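Local coordinates for protein ornithine carbamoyltransferase (Giardia intestinalis, PDB 3GRF) that probably catalyses transfer of the carbamoyl group between carbamoyl phosphate and ornithine, a reaction that belongs to the arginine degradation pathway of the parasite, at residues A165-S170 with F263-A268; N172-D177 with V237-S242; K197-I202 with K258-F263. All blocks are in the same frame, centred on the assembly; numbering follows the deposited sequence.

From the N terminus, 165-170, 172-177 and 197-202 come first: strand 164-167 with its following turn, the start of helix 173-185, and the loop before helix 203-216. Contact 2 is the first to close, where 172-177 meets 237-242, on strand 237-240 and the residues after it. Contact 3 closes next, its loop crossing that of contact 2. Contact 1 closes last and encloses both; it shares Phe263 with contact 3. Contacts 1 and 2 join neighbouring strands 164-167 and 237-240 to the segment after helix 256-260 and to helix 173-185; contact 3 joins helix 256-260 to the loop before helix 203-216. Tyr166 links contacts 1 and 2 through Asp241, a Ser170-Phe199 backbone bond contacts 1 and 3.

Contact 1 (A165-S170 with F263-A268); sequences AYCGDS and FQVDDA
Gly168, just past the end of strand 164-167, brings its CA within 5.3 Å of Phe263 CA, and the two backbones pass closely here without pairing as strands. Gly168 adopts a phi of 121° and a psi of -159°, a backbone conformation that favours glycine. Phe263 lies close by, with its CB 4.0 Å from Gly168 N. On the strand side, Cys167 contributes CB: it packs against the Val265 branch CG2 at 3.7 Å and lies 3.9 Å from the carbonyl oxygen of Phe263. CG1 of Val265 is anti to the backbone N (chi1 -178°), which leaves CG2 to meet the cysteine. Cys167 SG instead serves a disulfide to Cys228, at the start of helix 228-232, so this one side chain joins three parts of the domain. Ser170 OG donates to Gly168 O at 2.9 Å, from well above the carbonyl plane, a bond within the turn after the strand. Beyond Val265, Asp266 N-caps the helix that follows. The arrangement is that of a Rossmann-like domain: a central strand of a parallel sheet runs out into a turn that starts at Gly168, packed here by the segment after helix 256-260.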
# COMPACT_ATOMS: atom_id res chain seq x y z
N ALA A 165 27.63 14.06 -21.93
CA ALA A 165 28.75 13.80 -20.99
C ALA A 165 28.30 13.47 -19.56
O ALA A 165 27.40 14.13 -19.06
CB ALA A 165 29.74 14.98 -20.97
N TYR A 166 28.94 12.47 -18.94
CA TYR A 166 28.68 12.09 -17.56
C TYR A 166 29.90 12.61 -16.79
O TYR A 166 31.02 12.41 -17.25
CB TYR A 166 28.53 10.56 -17.33
CG TYR A 166 28.37 10.33 -15.86
CD1 TYR A 166 29.50 10.10 -15.02
CD2 TYR A 166 27.14 10.46 -15.27
CE1 TYR A 166 29.33 10.00 -13.63
CE2 TYR A 166 26.96 10.35 -13.90
CZ TYR A 166 28.07 10.14 -13.08
OH TYR A 166 27.91 10.02 -11.73
N CYS A 167 29.69 13.33 -15.68
CA CYS A 167 30.81 13.86 -14.88
C CYS A 167 30.73 13.26 -13.51
O CYS A 167 29.66 13.17 -12.95
CB CYS A 167 30.81 15.40 -14.78
SG CYS A 167 31.52 16.22 -16.21
N GLY A 168 31.88 12.88 -12.94
CA GLY A 168 31.87 12.40 -11.58
C GLY A 168 32.38 10.99 -11.41
O GLY A 168 33.15 10.49 -12.24
N ASP A 169 31.98 10.39 -10.30
CA ASP A 169 32.27 9.00 -9.99
C ASP A 169 31.64 8.08 -10.99
O ASP A 169 30.39 7.97 -11.09
CB ASP A 169 31.74 8.62 -8.62
CG ASP A 169 32.22 7.26 -8.18
OD1 ASP A 169 32.91 6.57 -8.98
OD2 ASP A 169 31.92 6.89 -7.03
N SER A 170 32.50 7.40 -11.75
CA SER A 170 32.04 6.72 -12.92
C SER A 170 32.15 5.23 -12.81
O SER A 170 31.88 4.50 -13.77
CB SER A 170 32.71 7.30 -14.18
OG SER A 170 32.31 8.67 -14.33
N PHE A 263 35.74 17.33 -10.51
CA PHE A 263 34.66 16.87 -11.39
C PHE A 263 33.32 17.35 -11.00
O PHE A 263 32.31 16.84 -11.49
CB PHE A 263 34.69 15.36 -11.57
CG PHE A 263 35.86 14.93 -12.37
CD1 PHE A 263 35.78 14.85 -13.75
CD2 PHE A 263 37.09 14.74 -11.76
CE1 PHE A 263 36.89 14.50 -14.51
CE2 PHE A 263 38.22 14.39 -12.51
CZ PHE A 263 38.12 14.29 -13.88
N GLN A 264 33.31 18.37 -10.16
CA GLN A 264 32.08 19.07 -9.79
C GLN A 264 31.57 19.80 -11.00
O GLN A 264 32.34 20.51 -11.66
CB GLN A 264 32.41 20.10 -8.72
CG GLN A 264 31.22 20.97 -8.33
CD GLN A 264 31.50 21.72 -7.08
OE1 GLN A 264 32.21 22.71 -7.11
NE2 GLN A 264 30.99 21.24 -5.97
N VAL A 265 30.29 19.65 -11.33
CA VAL A 265 29.76 20.45 -12.44
C VAL A 265 29.46 21.89 -11.95
O VAL A 265 28.47 22.12 -11.28
CB VAL A 265 28.55 19.79 -13.20
CG1 VAL A 265 28.14 20.65 -14.32
CG2 VAL A 265 28.91 18.39 -13.73
N ASP A 266 30.35 22.83 -12.27
CA ASP A 266 30.17 24.26 -11.93
C ASP A 266 29.89 25.15 -13.16
O ASP A 266 29.63 24.65 -14.27
CB ASP A 266 31.38 24.78 -11.09
CG ASP A 266 32.72 24.68 -11.85
OD1 ASP A 266 33.75 24.89 -11.22
OD2 ASP A 266 32.79 24.43 -13.06
N ASP A 267 29.93 26.47 -12.98
CA ASP A 267 29.59 27.42 -14.04
C ASP A 267 30.65 27.34 -15.16
O ASP A 267 30.32 27.48 -16.34
CB ASP A 267 29.52 28.86 -13.50
CG ASP A 267 28.24 29.17 -12.68
OD1 ASP A 267 27.26 28.42 -12.68
OD2 ASP A 267 28.22 30.25 -12.04
N ALA A 268 31.93 27.14 -14.79
CA ALA A 268 33.00 27.06 -15.80
C ALA A 268 32.89 25.79 -16.61
O ALA A 268 33.26 25.75 -17.79
CB ALA A 268 34.38 27.10 -15.13

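Contact 2 (N172-D177 with V237-S242); sequences NNVTYD and VVYTDS
Asn172 meets Asp241 through one bent hydrogen bond, ND2 to OD2 at 2.8 Å, and the two side chains arrive from opposite directions. The donor engages the syn lone pair of OD2, and the acceptor lies almost in the amide plane; amide and carboxylate are nearly coplanar, though the N-H points somewhat off the oxygen, at 133°. The other carboxylate oxygen, Asp241 OD1, rests against Val174, 3.7 Å from its CB. Val174 CG1 then reaches Tyr239 at CE1, 4.1 Å away, crossing that side chain at about a right angle. As N-cap of helix 173-185, Asn172 accepts at OD1 from Val174 N at 2.7 Å, the N lying above the carbonyl plane, 37° out of it; CG is anti to the backbone N (chi1 173°), which lets the amide reach from the start of the helix to Asp241. Farther out, ND2 also bonds Asp169 O, Tyr166 OH bonds Asp241 OD2, and Tyr239 OH is bound by Asp141. These bonds fix amide and carboxylate where a helix N terminus meets the C-terminal end of the parallel strands, the usual substrate side of a Rossmann-like sheet, consistent with the ornithine side of the family's active site.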
# COMPACT_ATOMS: atom_id res chain seq x y z
N ASN A 172 29.94 3.27 -11.41
CA ASN A 172 28.68 3.68 -10.92
C ASN A 172 27.61 3.06 -11.78
O ASN A 172 27.65 3.18 -13.00
CB ASN A 172 28.65 5.22 -10.95
CG ASN A 172 27.31 5.83 -10.62
OD1 ASN A 172 26.26 5.19 -10.63
ND2 ASN A 172 27.33 7.13 -10.42
N ASN A 173 26.66 2.42 -11.19
CA ASN A 173 25.59 1.74 -11.91
C ASN A 173 24.79 2.65 -12.84
O ASN A 173 24.28 2.21 -13.88
CB ASN A 173 24.69 1.03 -10.90
CG ASN A 173 23.79 1.98 -10.14
OD1 ASN A 173 24.26 2.81 -9.36
ND2 ASN A 173 22.49 1.87 -10.37
N VAL A 174 24.66 3.91 -12.44
CA VAL A 174 23.95 4.93 -13.24
C VAL A 174 24.78 5.28 -14.48
O VAL A 174 24.25 5.34 -15.57
CB VAL A 174 23.48 6.17 -12.36
CG1 VAL A 174 23.36 7.46 -13.18
CG2 VAL A 174 22.12 5.86 -11.66
N THR A 175 26.09 5.49 -14.31
CA THR A 175 27.03 5.75 -15.41
C THR A 175 27.08 4.55 -16.37
O THR A 175 26.97 4.76 -17.57
CB THR A 175 28.45 6.02 -14.89
OG1 THR A 175 28.35 6.90 -13.76
CG2 THR A 175 29.33 6.65 -15.96
N TYR A 176 27.20 3.33 -15.83
CA TYR A 176 27.09 2.09 -16.63
C TYR A 176 25.88 2.09 -17.51
O TYR A 176 25.97 1.84 -18.71
CB TYR A 176 27.03 0.86 -15.73
CG TYR A 176 28.30 0.67 -14.90
CD1 TYR A 176 28.36 -0.32 -13.93
CD2 TYR A 176 29.41 1.51 -15.07
CE1 TYR A 176 29.51 -0.49 -13.13
CE2 TYR A 176 30.61 1.34 -14.28
CZ TYR A 176 30.63 0.34 -13.33
OH TYR A 176 31.78 0.17 -12.56
N ASP A 177 24.72 2.35 -16.94
CA ASP A 177 23.50 2.24 -17.74
C ASP A 177 23.34 3.41 -18.73
O ASP A 177 22.73 3.24 -19.79
CB ASP A 177 22.27 2.07 -16.81
CG ASP A 177 21.44 0.82 -17.12
OD1 ASP A 177 21.81 -0.02 -17.97
OD2 ASP A 177 20.38 0.68 -16.50
N VAL A 237 24.56 17.73 -23.34
CA VAL A 237 23.95 17.27 -22.09
C VAL A 237 25.11 17.09 -21.14
O VAL A 237 26.11 16.46 -21.51
CB VAL A 237 23.24 15.89 -22.19
CG1 VAL A 237 22.61 15.51 -20.79
CG2 VAL A 237 22.19 15.91 -23.30
N VAL A 238 24.97 17.64 -19.94
CA VAL A 238 25.90 17.34 -18.87
C VAL A 238 25.17 16.71 -17.68
O VAL A 238 24.28 17.31 -17.08
CB VAL A 238 26.63 18.59 -18.38
CG1 VAL A 238 27.63 18.22 -17.23
CG2 VAL A 238 27.36 19.28 -19.54
N TYR A 239 25.58 15.51 -17.32
CA TYR A 239 24.78 14.74 -16.40
C TYR A 239 25.73 14.41 -15.29
O TYR A 239 26.89 14.10 -15.54
CB TYR A 239 24.27 13.50 -17.15
CG TYR A 239 23.23 12.63 -16.47
CD1 TYR A 239 23.46 12.02 -15.24
CD2 TYR A 239 22.06 12.36 -17.11
CE1 TYR A 239 22.53 11.18 -14.66
CE2 TYR A 239 21.15 11.52 -16.57
CZ TYR A 239 21.37 10.96 -15.32
OH TYR A 239 20.44 10.13 -14.79
N THR A 240 25.26 14.53 -14.05
CA THR A 240 26.04 14.09 -12.90
C THR A 240 25.15 13.46 -11.86
O THR A 240 23.92 13.50 -11.97
CB THR A 240 26.90 15.24 -12.32
OG1 THR A 240 27.82 14.68 -11.37
CG2 THR A 240 26.04 16.31 -11.70
N ASP A 241 25.74 12.81 -10.86
CA ASP A 241 24.89 12.30 -9.79
C ASP A 241 25.68 12.12 -8.51
O ASP A 241 26.87 12.40 -8.49
CB ASP A 241 24.06 11.05 -10.24
CG ASP A 241 24.78 9.70 -10.04
OD1 ASP A 241 24.09 8.73 -9.71
OD2 ASP A 241 26.00 9.60 -10.23
N SER A 242 24.98 11.71 -7.46
CA SER A 242 25.44 11.76 -6.11
C SER A 242 26.82 11.16 -5.96
O SER A 242 27.08 10.06 -6.42
CB SER A 242 24.42 11.03 -5.23
OG SER A 242 25.00 10.68 -3.99

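Contact 3 (K197-I202 with K258-F263)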
# COMPACT_ATOMS: atom_id res chain seq x y z
N LYS A 197 41.59 4.19 -10.59
CA LYS A 197 40.97 2.89 -10.84
C LYS A 197 39.58 2.78 -10.20
O LYS A 197 38.68 2.20 -10.80
CB LYS A 197 41.90 1.75 -10.37
CG LYS A 197 43.36 1.93 -10.85
CD LYS A 197 43.82 0.85 -11.85
CE LYS A 197 44.23 1.46 -13.22
NZ LYS A 197 45.48 0.87 -13.87
N ASP A 198 39.41 3.35 -9.01
CA ASP A 198 38.14 3.24 -8.23
C ASP A 198 37.00 4.17 -8.69
O ASP A 198 35.92 4.14 -8.14
CB ASP A 198 38.37 3.51 -6.74
CG ASP A 198 39.39 2.58 -6.13
OD1 ASP A 198 39.57 1.46 -6.65
OD2 ASP A 198 40.01 2.98 -5.13
N PHE A 199 37.26 5.01 -9.68
CA PHE A 199 36.31 6.03 -10.08
C PHE A 199 36.08 6.00 -11.59
O PHE A 199 35.42 6.88 -12.11
CB PHE A 199 36.76 7.43 -9.61
CG PHE A 199 36.89 7.55 -8.08
CD1 PHE A 199 38.03 7.10 -7.42
CD2 PHE A 199 35.85 8.07 -7.31
CE1 PHE A 199 38.14 7.17 -6.02
CE2 PHE A 199 35.95 8.15 -5.92
CZ PHE A 199 37.12 7.71 -5.28
N LYS A 200 36.62 4.99 -12.28
CA LYS A 200 36.45 4.87 -13.73
C LYS A 200 35.43 3.79 -14.03
O LYS A 200 35.26 2.88 -13.25
CB LYS A 200 37.76 4.47 -14.41
CG LYS A 200 38.95 5.36 -14.18
CD LYS A 200 40.16 4.69 -14.81
CE LYS A 200 41.31 5.62 -14.77
NZ LYS A 200 42.32 5.30 -15.83
N PRO A 201 34.79 3.84 -15.22
CA PRO A 201 33.93 2.72 -15.62
C PRO A 201 34.70 1.41 -15.63
O PRO A 201 35.90 1.39 -15.85
CB PRO A 201 33.53 3.06 -17.04
CG PRO A 201 33.77 4.48 -17.20
CD PRO A 201 34.85 4.88 -16.25
N ILE A 202 34.01 0.31 -15.42
CA ILE A 202 34.67 -0.99 -15.40
C ILE A 202 34.88 -1.47 -16.85
O ILE A 202 34.03 -1.19 -17.71
CB ILE A 202 33.83 -1.93 -14.47
CG1 ILE A 202 34.71 -2.47 -13.36
CG2 ILE A 202 33.03 -2.95 -15.20
CD1 ILE A 202 35.04 -1.41 -12.38
N LYS A 258 38.49 14.69 -2.30
CA LYS A 258 39.71 15.24 -2.86
C LYS A 258 39.89 14.74 -4.30
O LYS A 258 40.31 15.50 -5.19
CB LYS A 258 40.93 14.95 -1.98
CG LYS A 258 41.00 13.54 -1.45
CD LYS A 258 42.44 13.09 -1.29
CE LYS A 258 42.54 11.58 -1.53
NZ LYS A 258 43.36 10.94 -0.45
N VAL A 259 39.51 13.49 -4.54
CA VAL A 259 39.59 12.94 -5.90
C VAL A 259 38.44 13.47 -6.81
O VAL A 259 38.67 13.78 -7.97
CB VAL A 259 39.83 11.37 -5.89
CG1 VAL A 259 39.55 10.78 -4.52
CG2 VAL A 259 39.06 10.64 -6.93
N LEU A 260 37.25 13.66 -6.24
CA LEU A 260 36.04 14.02 -6.98
C LEU A 260 35.89 15.52 -7.26
O LEU A 260 35.24 15.91 -8.22
CB LEU A 260 34.81 13.53 -6.21
CG LEU A 260 33.96 12.30 -6.61
CD1 LEU A 260 34.41 11.54 -7.90
CD2 LEU A 260 33.75 11.37 -5.41
N THR A 261 36.49 16.37 -6.43
CA THR A 261 36.25 17.82 -6.52
C THR A 261 36.52 18.47 -7.88
O THR A 261 35.77 19.38 -8.27
CB THR A 261 37.00 18.60 -5.42
OG1 THR A 261 36.47 18.22 -4.15
CG2 THR A 261 36.81 20.11 -5.59
N PRO A 262 37.62 18.07 -8.58
CA PRO A 262 37.81 18.56 -9.96
C PRO A 262 36.70 18.15 -10.96
O PRO A 262 36.73 18.60 -12.12
CB PRO A 262 39.18 17.96 -10.37
CG PRO A 262 39.82 17.56 -9.13
CD PRO A 262 38.76 17.24 -8.14
N PHE A 263 35.74 17.33 -10.51
CA PHE A 263 34.66 16.87 -11.39
C PHE A 263 33.32 17.35 -11.00
O PHE A 263 32.31 16.84 -11.49
CB PHE A 263 34.69 15.36 -11.57
CG PHE A 263 35.86 14.93 -12.37
CD1 PHE A 263 35.78 14.85 -13.75
CD2 PHE A 263 37.09 14.74 -11.76
CE1 PHE A 263 36.89 14.50 -14.51
CE2 PHE A 263 38.22 14.39 -12.51
CZ PHE A 263 38.12 14.29 -13.88
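Phe199 receives Val259 squarely on one ring face. The valine branch CG2 sits over the centre of the ring, 3.7 Å from its centroid and 11° off the normal, a well-formed CH-pi contact. Its distances to CD1 and CE1 of Phe199 are likewise 3.7 Å, while Val259 CG1 lies toward the far end of the ring, 4.0 Å from CZ. The ring is presented by a chi1 of -61°, which sets CG anti to the carbonyl carbon and beside the backbone N and sends the side chain out of the loop to meet the valine from the opposite direction. Leu260, next along the helix, comes across at about a right angle and sets both methyls obliquely along the CD2 and CE2 side of the ring: CD1 is 3.8 Å from Phe199 CD2, and CD2 is 3.9 Å from Phe199 CE2. Both aliphatic residues depart from staggered rotamers: Val259 has a chi1 of 15°, close to eclipsed, and the leucine torsions are also displaced, so their conformations are either strained or less surely placed than that of the ring. Around the ring, His196 makes an edge-to-face pair with Phe199, and Asp169 also touches it; Pro194 packs on Val259. The Phe199 backbone bonds that of Ser170. On the helix side, Phe263 N bonds Leu260 O at 2.7 Å, next to the 3-10 residues 261-262. This is ordinary hydrophobic packing of an alpha/beta domain, in which an aromatic from the loop between strand 188-192 and helix 203-216 docks on helix 256-260.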